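Local coordinates for secreted protein (Streptomyces lividans TK24, PDB 5LXZ) that probably acts as a copper-radical oxidase of the AA5 family, holding copper at a site related to that of galactose oxidase, at residues 43-48 and 75-80; 125-130 and 146-151; 184-189 and 373-378; 188-193 and 318-323; 240-245 and 275-280. The protein carries 1 engineered substitution. All coordinates share one frame; numbering follows the deposited sequence. Where two conformers were deposited one is given.

Contact 1 of 5, residues 43-48 and 75-80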
# COMPACT_ATOMS: atom_id res chain seq x y z
N ALA A 43 11.88 -7.60 1.58
CA ALA A 43 11.80 -8.10 0.25
C ALA A 43 10.96 -9.35 0.14
O ALA A 43 10.31 -9.54 -0.86
CB ALA A 43 13.21 -8.40 -0.26
N GLY A 44 11.00 -10.22 1.14
CA GLY A 44 10.48 -11.57 0.92
C GLY A 44 11.28 -12.18 -0.22
O GLY A 44 12.50 -12.00 -0.27
N SER A 45 10.60 -12.86 -1.13
CA SER A 45 11.27 -13.39 -2.31
C SER A 45 11.54 -12.31 -3.36
O SER A 45 12.20 -12.57 -4.36
CB SER A 45 10.48 -14.53 -2.92
OG SER A 45 9.18 -14.08 -3.28
N GLY A 46 11.03 -11.10 -3.15
CA GLY A 46 11.46 -9.95 -3.94
C GLY A 46 10.85 -9.90 -5.33
O GLY A 46 11.42 -9.26 -6.23
N ASN A 47 9.70 -10.53 -5.53
CA ASN A 47 9.11 -10.69 -6.84
C ASN A 47 10.12 -11.27 -7.84
O ASN A 47 10.29 -10.78 -8.95
CB ASN A 47 8.53 -9.39 -7.38
CG ASN A 47 7.57 -9.61 -8.54
OD1 ASN A 47 6.96 -10.68 -8.68
ND2 ASN A 47 7.39 -8.62 -9.36
N ASN A 48 10.83 -12.30 -7.38
CA ASN A 48 11.85 -12.97 -8.16
C ASN A 48 11.50 -14.46 -8.12
O ASN A 48 11.46 -15.06 -7.07
CB ASN A 48 13.18 -12.68 -7.56
CG ASN A 48 14.30 -13.39 -8.26
OD1 ASN A 48 14.46 -14.60 -8.11
ND2 ASN A 48 15.13 -12.65 -8.95
N PRO A 75 10.97 -15.67 7.94
CA PRO A 75 10.40 -17.02 8.05
C PRO A 75 9.43 -17.44 6.95
O PRO A 75 9.18 -18.65 6.75
CB PRO A 75 9.69 -16.95 9.41
CG PRO A 75 9.25 -15.53 9.50
CD PRO A 75 10.44 -14.78 8.98
N SER A 76 8.85 -16.47 6.23
CA SER A 76 7.84 -16.73 5.21
C SER A 76 8.02 -15.71 4.11
O SER A 76 8.76 -14.75 4.29
CB SER A 76 6.41 -16.55 5.78
OG SER A 76 6.19 -17.50 6.79
N ASP A 77 7.31 -15.90 3.01
CA ASP A 77 7.40 -14.96 1.90
C ASP A 77 6.53 -13.73 2.19
O ASP A 77 5.39 -13.67 1.75
CB ASP A 77 7.02 -15.57 0.56
CG ASP A 77 7.60 -14.78 -0.58
OD1 ASP A 77 8.09 -13.67 -0.30
OD2 ASP A 77 7.61 -15.26 -1.74
N LEU A 78 7.16 -12.77 2.85
CA LEU A 78 6.48 -11.54 3.33
C LEU A 78 6.33 -10.47 2.29
O LEU A 78 5.82 -9.40 2.57
CB LEU A 78 7.18 -11.00 4.54
CG LEU A 78 7.23 -11.98 5.69
CD1 LEU A 78 7.90 -11.30 6.86
CD2 LEU A 78 5.87 -12.57 6.03
N PHE A 79 6.71 -10.77 1.07
CA PHE A 79 6.34 -9.99 -0.08
C PHE A 79 4.80 -10.09 -0.13
O PHE A 79 4.27 -11.13 0.11
CB PHE A 79 7.08 -10.66 -1.28
CG PHE A 79 6.59 -10.32 -2.64
CD1 PHE A 79 6.24 -9.03 -2.98
CD2 PHE A 79 6.50 -11.33 -3.62
CE1 PHE A 79 5.81 -8.74 -4.26
CE2 PHE A 79 6.05 -11.05 -4.87
CZ PHE A 79 5.71 -9.74 -5.20
N CYS A 80 4.08 -9.05 -0.47
CA CYS A 80 2.59 -9.20 -0.56
C CYS A 80 1.86 -9.17 0.78
O CYS A 80 0.70 -9.55 0.86
CB CYS A 80 2.07 -10.50 -1.27
SG CYS A 80 2.72 -11.01 -2.89
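The carboxylate of Asp77 grips Ser45 twice. Ser45 N donates to Asp77 OD1 at 2.8 Å from above the carboxylate plane (N-H...O angle 159°). Asp77 OD2 takes the Ser45 hydroxyl OG on its syn lone pair at a very short 2.5 Å. OG itself sits between the backbone N and the carbonyl carbon (chi1 59°) and also bonds Tyr100 OH. A weak bond from Phe79 N to Asp77 OD1, 3.5 Å, ties the carboxylate back to its own loop. Gly44 fits closely here, since a beta carbon on it would clash with Phe79 N. Further along, Phe79 swings its ring between two neighbours. Cys80 SG stands 3.7 Å above the centre of one face, and Asn47 N lies over the opposite face, offset toward the rim. Asn47 CB touches Phe79 CZ at 3.6 Å, and its ND2 reaches Asp478. An alanine at Asp77 would remove both bonds to Ser45 and would probably loosen the type II' turn from Ala43 to Gly46. Phe79 lies near the bound copper and against its ligand His461, consistent with a second-shell place, while Cys80 against the ligand Tyr248 is consistent with the Tyr-Cys pair of the galactose oxidase family. The turn ends strand 39-44, the partner loop leads into strand 81-85, and Tyr100 of strand 91-102 meets Phe79 edge-to-face.

Contact 2 of 5, residues 125-130 and 146-151; sequences ITLPAG and DPVLVP
Strands 125-127 and 148-150 form a two-stranded antiparallel sheet in the GlxA beta barrel domain, with an angle of 156° between their directions. It lies beyond the pairing of strands 132-135 and 141-144, to which Gly130 is joined by a backbone bond with Ser144. Two hydrogen-bonded pairs, Ile125 with Val150 and Leu127 with Val148, bracket the non-hydrogen-bonded pair Thr126 with Leu149. All four bonds are of regular length: Val150 N reaches Ile125 O at 2.9 Å, nearly along the C=O axis, and Leu127 N reaches Val148 O at 2.9 Å. The tight side carries Ile125, Leu127, Val148 and Val150. There Ile125 CG2 lies alongside Val150 CB at 3.9 Å, and Leu127 CB meets Val148 CG1 at 3.9 Å; Val116 of strand 111-118 and Ile174 of strand 164-177 back this face. The looser side is exposed and carries Thr126 and Leu149. Past the strands, Ala129 CB lies 4.2 Å from Pro147 CD, and a water donates to Asp146 O at 2.7 Å and to Leu127 O, joining the segments. Thr126 CA approaches Val148 O in a CA-H...O contact of 3.2 Å. On the exposed side Leu149 crosses Thr126 obliquely, its CD1 resting 3.3 Å from Thr126 OG1.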
# COMPACT_ATOMS: atom_id res chain seq x y z
N ILE A 125 -17.45 -32.05 -14.32
CA ILE A 125 -17.62 -31.71 -15.70
C ILE A 125 -16.24 -31.46 -16.30
O ILE A 125 -15.38 -30.84 -15.66
CB ILE A 125 -18.59 -30.50 -15.88
CG1 ILE A 125 -18.82 -30.20 -17.35
CG2 ILE A 125 -18.08 -29.27 -15.09
CD1 ILE A 125 -19.95 -29.22 -17.64
N THR A 126 -16.04 -31.96 -17.50
CA THR A 126 -14.81 -31.74 -18.22
C THR A 126 -15.10 -30.79 -19.35
O THR A 126 -16.00 -31.02 -20.17
CB THR A 126 -14.16 -33.08 -18.69
OG1 THR A 126 -13.72 -33.79 -17.53
CG2 THR A 126 -12.96 -32.80 -19.58
N LEU A 127 -14.34 -29.70 -19.41
CA LEU A 127 -14.44 -28.80 -20.51
C LEU A 127 -13.23 -29.05 -21.40
O LEU A 127 -12.10 -28.90 -20.94
CB LEU A 127 -14.43 -27.35 -20.00
CG LEU A 127 -15.52 -27.05 -18.97
CD1 LEU A 127 -15.33 -25.64 -18.43
CD2 LEU A 127 -16.92 -27.21 -19.55
N PRO A 128 -13.46 -29.42 -22.66
CA PRO A 128 -12.32 -29.65 -23.54
C PRO A 128 -11.45 -28.44 -23.82
O PRO A 128 -11.88 -27.28 -23.70
CB PRO A 128 -12.97 -30.09 -24.87
CG PRO A 128 -14.37 -29.57 -24.82
CD PRO A 128 -14.76 -29.51 -23.37
N ALA A 129 -10.26 -28.71 -24.32
CA ALA A 129 -9.50 -27.67 -24.94
C ALA A 129 -10.31 -26.97 -26.00
O ALA A 129 -11.06 -27.60 -26.77
CB ALA A 129 -8.22 -28.22 -25.56
N GLY A 130 -10.12 -25.67 -26.10
CA GLY A 130 -10.84 -24.85 -27.05
C GLY A 130 -12.20 -24.40 -26.54
O GLY A 130 -12.95 -23.77 -27.28
N ASP A 146 -5.93 -26.44 -22.93
CA ASP A 146 -6.00 -27.78 -22.44
C ASP A 146 -7.37 -28.05 -21.87
O ASP A 146 -8.09 -27.13 -21.46
CB ASP A 146 -4.99 -28.00 -21.30
CG ASP A 146 -3.63 -28.44 -21.80
OD1 ASP A 146 -3.57 -29.18 -22.81
OD2 ASP A 146 -2.64 -28.04 -21.16
N PRO A 147 -7.73 -29.33 -21.76
CA PRO A 147 -8.94 -29.70 -21.04
C PRO A 147 -8.80 -29.45 -19.56
O PRO A 147 -7.66 -29.40 -19.03
CB PRO A 147 -9.09 -31.20 -21.33
CG PRO A 147 -7.71 -31.64 -21.58
CD PRO A 147 -7.02 -30.52 -22.29
N VAL A 148 -9.93 -29.27 -18.89
CA VAL A 148 -9.98 -29.13 -17.46
C VAL A 148 -11.09 -29.97 -16.87
O VAL A 148 -12.24 -29.97 -17.39
CB VAL A 148 -10.13 -27.66 -16.99
CG1 VAL A 148 -11.41 -27.01 -17.52
CG2 VAL A 148 -10.02 -27.56 -15.45
N LEU A 149 -10.73 -30.65 -15.79
CA LEU A 149 -11.61 -31.47 -15.02
C LEU A 149 -12.03 -30.67 -13.81
O LEU A 149 -11.21 -30.37 -12.94
CB LEU A 149 -10.89 -32.73 -14.55
CG LEU A 149 -11.68 -33.59 -13.57
CD1 LEU A 149 -12.88 -34.16 -14.32
CD2 LEU A 149 -10.81 -34.70 -12.99
N VAL A 150 -13.31 -30.30 -13.76
CA VAL A 150 -13.83 -29.54 -12.66
C VAL A 150 -14.57 -30.51 -11.78
O VAL A 150 -15.55 -31.11 -12.24
CB VAL A 150 -14.80 -28.43 -13.13
CG1 VAL A 150 -15.09 -27.50 -11.95
CG2 VAL A 150 -14.26 -27.68 -14.32
N PRO A 151 -14.11 -30.68 -10.53
CA PRO A 151 -14.73 -31.71 -9.69
C PRO A 151 -16.16 -31.39 -9.36
O PRO A 151 -16.61 -30.23 -9.46
CB PRO A 151 -13.90 -31.71 -8.40
CG PRO A 151 -12.78 -30.74 -8.61
CD PRO A 151 -13.04 -29.94 -9.84
O HOH W 1 -10.67 -26.36 -20.99

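Contact 3 of 5, residues 184-189 and 373-378. With EDO (1,2-ethanediol), chain J.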
# COMPACT_ATOMS: atom_id res chain seq x y z
N ALA A 184 -6.26 -4.75 -26.97
CA ALA A 184 -7.71 -4.57 -27.08
C ALA A 184 -8.51 -5.75 -26.52
O ALA A 184 -9.70 -5.62 -26.18
CB ALA A 184 -8.10 -4.33 -28.53
N TYR A 185 -7.88 -6.90 -26.43
CA TYR A 185 -8.52 -8.10 -25.96
C TYR A 185 -8.29 -8.42 -24.49
O TYR A 185 -8.75 -9.45 -24.01
CB TYR A 185 -8.11 -9.27 -26.84
CG TYR A 185 -8.41 -8.96 -28.27
CD1 TYR A 185 -9.73 -8.94 -28.75
CD2 TYR A 185 -7.37 -8.64 -29.15
CE1 TYR A 185 -10.01 -8.60 -30.06
CE2 TYR A 185 -7.64 -8.31 -30.47
CZ TYR A 185 -8.95 -8.28 -30.91
OH TYR A 185 -9.20 -7.98 -32.22
N GLU A 186 -7.58 -7.53 -23.79
CA GLU A 186 -7.30 -7.70 -22.36
C GLU A 186 -8.48 -7.33 -21.50
O GLU A 186 -9.33 -6.52 -21.89
CB GLU A 186 -6.14 -6.80 -21.91
CG GLU A 186 -4.81 -7.05 -22.59
CD GLU A 186 -3.75 -6.08 -22.10
OE1 GLU A 186 -3.99 -5.31 -21.15
OE2 GLU A 186 -2.67 -6.06 -22.72
N THR A 187 -8.47 -7.86 -20.28
CA THR A 187 -9.35 -7.38 -19.23
C THR A 187 -8.50 -6.85 -18.10
O THR A 187 -7.33 -7.22 -17.95
CB THR A 187 -10.30 -8.46 -18.70
OG1 THR A 187 -9.57 -9.40 -17.92
CG2 THR A 187 -11.01 -9.17 -19.85
N GLY A 188 -9.10 -5.99 -17.27
CA GLY A 188 -8.37 -5.41 -16.15
C GLY A 188 -8.95 -5.67 -14.78
O GLY A 188 -8.35 -5.28 -13.81
N THR A 189 -10.10 -6.32 -14.71
CA THR A 189 -10.75 -6.58 -13.42
C THR A 189 -11.37 -7.97 -13.48
O THR A 189 -11.53 -8.55 -14.55
CB THR A 189 -11.84 -5.55 -13.09
OG1 THR A 189 -12.87 -5.54 -14.09
CG2 THR A 189 -11.22 -4.16 -12.95
N VAL A 373 -7.70 0.55 -14.60
CA VAL A 373 -7.70 -0.77 -14.02
C VAL A 373 -6.73 -1.71 -14.78
O VAL A 373 -6.58 -1.65 -16.02
CB VAL A 373 -9.11 -1.40 -13.97
CG1 VAL A 373 -9.98 -0.64 -12.99
CG2 VAL A 373 -9.74 -1.49 -15.36
N GLY A 374 -6.09 -2.60 -14.03
CA GLY A 374 -5.18 -3.58 -14.61
C GLY A 374 -4.04 -2.93 -15.34
O GLY A 374 -3.37 -2.07 -14.77
N GLU A 375 -3.85 -3.32 -16.60
CA GLU A 375 -2.70 -2.88 -17.38
C GLU A 375 -3.02 -1.72 -18.28
O GLU A 375 -2.32 -1.47 -19.29
CB GLU A 375 -2.10 -4.08 -18.14
CG GLU A 375 -1.66 -5.16 -17.20
CD GLU A 375 -1.23 -6.47 -17.82
OE1 GLU A 375 -1.04 -6.51 -19.06
OE2 GLU A 375 -1.20 -7.45 -17.05
N SER A 376 -4.06 -0.99 -17.94
CA SER A 376 -4.50 0.15 -18.70
C SER A 376 -3.40 1.16 -18.94
O SER A 376 -2.51 1.40 -18.08
CB SER A 376 -5.59 0.84 -17.92
OG SER A 376 -6.07 2.04 -18.51
N LYS A 377 -3.48 1.81 -20.11
CA LYS A 377 -2.63 2.96 -20.42
C LYS A 377 -3.08 4.26 -19.80
O LYS A 377 -2.37 5.27 -19.88
CB LYS A 377 -2.52 3.16 -21.95
CG LYS A 377 -1.81 2.04 -22.62
CD LYS A 377 -1.27 2.43 -23.98
CE LYS A 377 -0.18 1.46 -24.39
NZ LYS A 377 0.98 1.56 -23.47
N LEU A 378 -4.27 4.31 -19.22
CA LEU A 378 -4.73 5.53 -18.60
C LEU A 378 -3.90 5.83 -17.34
O LEU A 378 -3.61 4.94 -16.57
CB LEU A 378 -6.19 5.40 -18.18
CG LEU A 378 -7.25 5.14 -19.25
CD1 LEU A 378 -8.60 4.93 -18.55
CD2 LEU A 378 -7.28 6.35 -20.17
C1 EDO J . 1.60 -5.57 -19.99
O1 EDO J . 0.31 -4.98 -20.26
C2 EDO J . 2.37 -5.48 -21.31
O2 EDO J . 2.71 -4.14 -21.51
O HOH W 2 -5.50 -5.01 -18.15
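No direct hydrogen bond joins 184-189 to 373-378; water does that work. One water donates to Thr187 O at 2.9 Å and accepts from Glu375 N at 2.8 Å, with a weak third bond to Glu186 OE1. Apolar contact is confined to one spot, where Thr189 CG2, anti to its carbonyl carbon, crosses Val373 obliquely and touches its CB at 3.6 Å. Backbone packing is close: Gly188 CA and Gly374 CA are 4.0 Å apart, and a beta carbon on Gly374 would clash with Gly188 CA. Gly374 also has the positive phi (60°) of a type II' turn running from Val373 to Ser376. Charge is the awkward element. Glu186 OE1 and Glu375 OE1 come within 3.8 Å, the two extended chains crossing at about a right angle. Lys212 forms a salt bridge with Glu375 OE2, and the backbone N atoms of Leu215 and Asp216 also bind this carboxylate, which probably offsets the repulsion. A 1,2-ethanediol, likely from the crystallisation liquor, hydrogen-bonds through O1 to Glu375 OE1, a very short bond. The join is an interdomain one: a loop of the beta barrel domain rests against the turn between strands 364-368 and 383-387 of one four-stranded propeller blade.

Contact 4 of 5, residues 188-193 and 318-323; sequences GTEDNY and YGPDDV. With EDO (1,2-ethanediol), chain Q.
The flat Gly319-Pro320 peptide group presents one face to Glu190. Glu190 CB stands over the carbonyl carbon, 3.3 Å from Gly319 C, and on the same face Glu190 N bonds Gly319 O at 3.0 Å from well above the carbonyl plane (67° out of it), off either lone pair. Thr189 CB rests 3.4 Å from Gly319 O. With CG anti to the backbone N (chi1 179°), Glu190 runs out past Pro320 CD. Its carboxylate splits its partners: OE1 takes Gln211 NE2, and OE2 accepts a very short bond from O2 of a 1,2-ethanediol, probably from the crystallisation liquor. An alanine here would lose the carboxylate and its bond to Gln211 NE2, and would probably leave Gln211, which also accepts from Gly319 N, less firmly placed. Thr189 OG1 binds two waters, one accepting from Asp321 N at 2.9 Å and the other donating to Asp321 OD2. With one direct bond, bent at its acceptor, and bridging waters, the chemistry implies a hydrated, largely polar join between barrel domain and Kelch blade.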
# COMPACT_ATOMS: atom_id res chain seq x y z
N GLY A 188 -9.10 -5.99 -17.27
CA GLY A 188 -8.37 -5.41 -16.15
C GLY A 188 -8.95 -5.67 -14.78
O GLY A 188 -8.35 -5.28 -13.81
N THR A 189 -10.10 -6.32 -14.71
CA THR A 189 -10.75 -6.58 -13.42
C THR A 189 -11.37 -7.97 -13.48
O THR A 189 -11.53 -8.55 -14.55
CB THR A 189 -11.84 -5.55 -13.09
OG1 THR A 189 -12.87 -5.54 -14.09
CG2 THR A 189 -11.22 -4.16 -12.95
N GLU A 190 -11.76 -8.47 -12.32
CA GLU A 190 -12.45 -9.74 -12.24
C GLU A 190 -13.76 -9.71 -13.01
O GLU A 190 -14.50 -8.73 -12.97
CB GLU A 190 -12.77 -10.02 -10.78
CG GLU A 190 -13.51 -11.32 -10.50
CD GLU A 190 -13.92 -11.44 -9.06
OE1 GLU A 190 -13.02 -11.32 -8.21
OE2 GLU A 190 -15.14 -11.69 -8.80
N ASP A 191 -14.10 -10.83 -13.64
CA ASP A 191 -15.42 -11.02 -14.19
C ASP A 191 -15.84 -12.48 -13.99
O ASP A 191 -15.03 -13.32 -13.67
CB ASP A 191 -15.52 -10.58 -15.66
CG ASP A 191 -16.93 -10.20 -16.09
OD1 ASP A 191 -17.90 -10.21 -15.25
OD2 ASP A 191 -17.07 -9.88 -17.30
N ASN A 192 -17.14 -12.69 -14.13
CA ASN A 192 -17.77 -13.99 -14.18
C ASN A 192 -17.96 -14.32 -15.64
O ASN A 192 -18.47 -13.47 -16.42
CB ASN A 192 -19.11 -13.91 -13.45
CG ASN A 192 -19.84 -15.21 -13.34
OD1 ASN A 192 -20.07 -15.89 -14.31
ND2 ASN A 192 -20.34 -15.49 -12.13
N TYR A 193 -17.55 -15.52 -16.03
CA TYR A 193 -17.46 -15.90 -17.42
C TYR A 193 -18.46 -16.98 -17.75
O TYR A 193 -18.54 -17.97 -17.04
CB TYR A 193 -16.05 -16.41 -17.77
CG TYR A 193 -15.08 -15.26 -17.85
CD1 TYR A 193 -14.58 -14.67 -16.68
CD2 TYR A 193 -14.71 -14.71 -19.05
CE1 TYR A 193 -13.73 -13.58 -16.74
CE2 TYR A 193 -13.88 -13.61 -19.12
CZ TYR A 193 -13.38 -13.04 -17.96
OH TYR A 193 -12.58 -11.90 -18.07
N TYR A 318 -7.46 -5.91 -8.55
CA TYR A 318 -8.15 -7.19 -8.37
C TYR A 318 -9.59 -7.01 -7.92
O TYR A 318 -9.99 -5.95 -7.41
CB TYR A 318 -7.41 -8.18 -7.47
CG TYR A 318 -6.06 -8.57 -8.02
CD1 TYR A 318 -5.98 -9.54 -9.00
CD2 TYR A 318 -4.89 -7.97 -7.57
CE1 TYR A 318 -4.76 -9.90 -9.54
CE2 TYR A 318 -3.66 -8.35 -8.09
CZ TYR A 318 -3.62 -9.30 -9.10
OH TYR A 318 -2.39 -9.68 -9.65
N GLY A 319 -10.37 -8.05 -8.10
CA GLY A 319 -11.79 -7.98 -7.89
C GLY A 319 -12.52 -7.26 -8.98
O GLY A 319 -11.92 -6.72 -9.93
N PRO A 320 -13.82 -7.18 -8.84
CA PRO A 320 -14.65 -6.58 -9.90
C PRO A 320 -14.53 -5.07 -9.96
O PRO A 320 -14.08 -4.43 -8.98
CB PRO A 320 -16.04 -6.98 -9.51
CG PRO A 320 -15.98 -7.19 -8.07
CD PRO A 320 -14.61 -7.69 -7.72
N ASP A 321 -14.99 -4.49 -11.05
CA ASP A 321 -14.93 -3.04 -11.22
C ASP A 321 -16.10 -2.31 -10.60
O ASP A 321 -16.14 -1.08 -10.68
CB ASP A 321 -14.78 -2.66 -12.69
CG ASP A 321 -15.94 -3.05 -13.52
OD1 ASP A 321 -17.01 -3.51 -13.02
OD2 ASP A 321 -15.74 -3.00 -14.76
N ASP A 322 -17.00 -3.00 -9.96
CA ASP A 322 -18.27 -2.40 -9.52
C ASP A 322 -18.67 -2.72 -8.09
O ASP A 322 -19.81 -2.53 -7.69
CB ASP A 322 -19.38 -2.80 -10.50
CG ASP A 322 -19.71 -4.28 -10.46
OD1 ASP A 322 -19.01 -5.14 -9.86
OD2 ASP A 322 -20.73 -4.63 -11.09
N VAL A 323 -17.69 -3.18 -7.32
CA VAL A 323 -17.88 -3.42 -5.91
C VAL A 323 -16.64 -2.84 -5.26
O VAL A 323 -15.52 -3.24 -5.59
CB VAL A 323 -17.96 -4.91 -5.55
CG1 VAL A 323 -18.12 -5.09 -4.06
CG2 VAL A 323 -19.11 -5.56 -6.33
C1 EDO Q . -18.22 -10.36 -6.19
O1 EDO Q . -18.78 -9.06 -6.14
C2 EDO Q . -16.84 -10.19 -6.77
O2 EDO Q . -15.93 -11.27 -6.53
O HOH W 3 -8.11 -4.64 -11.08
O HOH W 4 -15.46 -6.28 -13.25
O HOH W 5 -13.04 -3.75 -16.10

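Contact 5 of 5, residues 240-245 and 275-280; sequences DPMHEA and KNEVYD
Glu277 sets its CG between the backbone N and the carbonyl carbon (chi1 53°, the crowded position) and then runs extended, lifting its carboxylate off strand 277-280 toward the loop 240-245. That strand is the third of a four-stranded Kelch propeller blade, and the loop leads from strand 235-238 into the blade's first strand, 250-253. The carboxylate accepts from two successive backbone N-H groups, one on each oxygen: Glu277 OE1 from His243 N at 2.7 Å and OE2 from Glu244 N at 3.0 Å, each on a syn lone pair and nearly straight (160° and 164°). Such a two-pronged grip fixes the rotation of the carboxylate. Arg246 forms a salt bridge with OE2, which would probably favour the ionised form. Round the same group, Met242 CB lies 3.6 Å from Glu277 OE2, and the His243 ring turns its edge inward, bringing CD2 within 3.0 Å of Glu277 OE1. His243 NE2 is bonded to Trp286 O, while the ring stacks on Tyr288; both residues belong to strand 285-288, the fourth of the blade. Farther along, Glu244 bends at its second torsion and crosses Lys275 at about a right angle, with OE2 also bonded to Tyr288 OH. Glu244 OE2 and Lys275 NZ stay 4.5 Å apart, bridged by a water that donates to that OE2 at 2.6 Å and accepts from NZ at 2.8 Å.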
# COMPACT_ATOMS: atom_id res chain seq x y z
N ASP A 240 -0.80 -15.80 15.87
CA ASP A 240 -1.79 -16.65 15.20
C ASP A 240 -1.91 -16.27 13.72
O ASP A 240 -1.92 -15.06 13.41
CB ASP A 240 -3.18 -16.52 15.80
CG ASP A 240 -3.35 -17.23 17.11
OD1 ASP A 240 -2.34 -17.69 17.72
OD2 ASP A 240 -4.52 -17.22 17.55
N PRO A 241 -2.03 -17.27 12.84
CA PRO A 241 -2.33 -16.95 11.46
C PRO A 241 -3.75 -16.39 11.31
O PRO A 241 -4.63 -16.66 12.13
CB PRO A 241 -2.24 -18.30 10.77
CG PRO A 241 -2.65 -19.30 11.82
CD PRO A 241 -2.01 -18.75 13.05
N MET A 242 -3.96 -15.60 10.27
CA MET A 242 -5.30 -15.19 9.90
C MET A 242 -6.16 -16.40 9.52
O MET A 242 -5.65 -17.46 9.15
CB MET A 242 -5.26 -14.24 8.70
CG MET A 242 -4.59 -12.95 9.03
SD MET A 242 -4.55 -11.80 7.64
CE MET A 242 -3.58 -12.73 6.47
N HIS A 243 -7.47 -16.23 9.62
CA HIS A 243 -8.39 -17.24 9.08
C HIS A 243 -8.30 -17.35 7.58
O HIS A 243 -8.31 -18.44 7.01
CB HIS A 243 -9.80 -16.92 9.52
CG HIS A 243 -9.99 -16.97 11.00
ND1 HIS A 243 -10.27 -18.15 11.66
CD2 HIS A 243 -9.90 -16.02 11.94
CE1 HIS A 243 -10.35 -17.90 12.95
NE2 HIS A 243 -10.14 -16.62 13.15
N GLU A 244 -8.23 -16.19 6.90
CA GLU A 244 -8.13 -16.13 5.46
C GLU A 244 -6.70 -16.00 4.99
O GLU A 244 -5.91 -15.26 5.56
CB GLU A 244 -8.91 -14.94 4.93
CG GLU A 244 -10.39 -14.96 5.23
CD GLU A 244 -11.14 -16.03 4.44
OE1 GLU A 244 -10.79 -16.26 3.25
OE2 GLU A 244 -12.11 -16.62 4.99
N ALA A 245 -6.35 -16.71 3.92
CA ALA A 245 -5.12 -16.48 3.19
C ALA A 245 -5.29 -15.18 2.42
O ALA A 245 -6.35 -14.95 1.82
CB ALA A 245 -4.87 -17.63 2.25
N LYS A 275 -14.59 -11.07 3.39
CA LYS A 275 -14.46 -11.70 4.68
C LYS A 275 -13.29 -11.02 5.40
O LYS A 275 -12.12 -11.23 5.02
CB LYS A 275 -14.28 -13.19 4.55
CG LYS A 275 -15.47 -13.87 3.88
CD LYS A 275 -15.24 -15.37 3.77
CE LYS A 275 -16.48 -16.13 3.34
NZ LYS A 275 -16.24 -17.59 3.36
N ASN A 276 -13.61 -10.10 6.29
CA ASN A 276 -12.61 -9.33 7.02
C ASN A 276 -12.40 -9.86 8.42
O ASN A 276 -13.29 -10.59 8.95
CB ASN A 276 -13.04 -7.88 7.02
CG ASN A 276 -13.30 -7.38 5.63
OD1 ASN A 276 -12.47 -7.62 4.75
ND2 ASN A 276 -14.42 -6.75 5.41
N GLU A 277 -11.26 -9.57 9.02
CA GLU A 277 -10.94 -10.07 10.33
C GLU A 277 -10.20 -9.07 11.14
O GLU A 277 -9.64 -8.11 10.62
CB GLU A 277 -10.21 -11.40 10.30
CG GLU A 277 -8.98 -11.53 9.51
CD GLU A 277 -8.72 -13.05 9.25
OE1 GLU A 277 -8.60 -13.84 10.25
OE2 GLU A 277 -8.68 -13.51 8.07
N VAL A 278 -10.24 -9.25 12.45
CA VAL A 278 -9.65 -8.32 13.37
C VAL A 278 -8.66 -9.03 14.24
O VAL A 278 -9.02 -10.05 14.85
CB VAL A 278 -10.73 -7.62 14.21
CG1 VAL A 278 -10.11 -6.74 15.24
CG2 VAL A 278 -11.69 -6.83 13.31
N TYR A 279 -7.47 -8.47 14.37
CA TYR A 279 -6.43 -8.94 15.28
C TYR A 279 -6.54 -8.16 16.56
O TYR A 279 -6.50 -6.94 16.55
CB TYR A 279 -5.07 -8.66 14.67
CG TYR A 279 -3.88 -9.16 15.47
CD1 TYR A 279 -3.58 -10.51 15.50
CD2 TYR A 279 -3.06 -8.30 16.17
CE1 TYR A 279 -2.48 -10.96 16.16
CE2 TYR A 279 -1.93 -8.74 16.83
CZ TYR A 279 -1.65 -10.08 16.80
OH TYR A 279 -0.51 -10.48 17.45
N ASP A 280 -6.64 -8.87 17.68
CA ASP A 280 -6.59 -8.23 18.97
C ASP A 280 -5.19 -8.37 19.51
O ASP A 280 -4.75 -9.47 19.84
CB ASP A 280 -7.58 -8.96 19.89
CG ASP A 280 -7.68 -8.32 21.24
OD1 ASP A 280 -6.86 -7.45 21.56
OD2 ASP A 280 -8.64 -8.72 21.96
O HOH W 6 -13.68 -18.54 4.06

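Contact 1 is the buried one, beside the copper site, and its direct bonds run between side chain, backbone and Tyr100. Contact 2 lies farthest out, about 37 Å from the chain's centre, and depends on regular strand pairing. Contacts 3 and 4 share Gly188 and Thr189 and touch where Thr187 CG2 meets Tyr193 OH at 3.6 Å; both dock the beta barrel domain on propeller loops, and both depend on bridging waters more than contacts 2 and 5, which have one each beside direct bonds. Contact 5 anchors a loop to a propeller blade with a carboxylate binding backbone N-H groups. Contacts 1 and 5 thus share carboxylate-to-backbone chemistry although they do not touch.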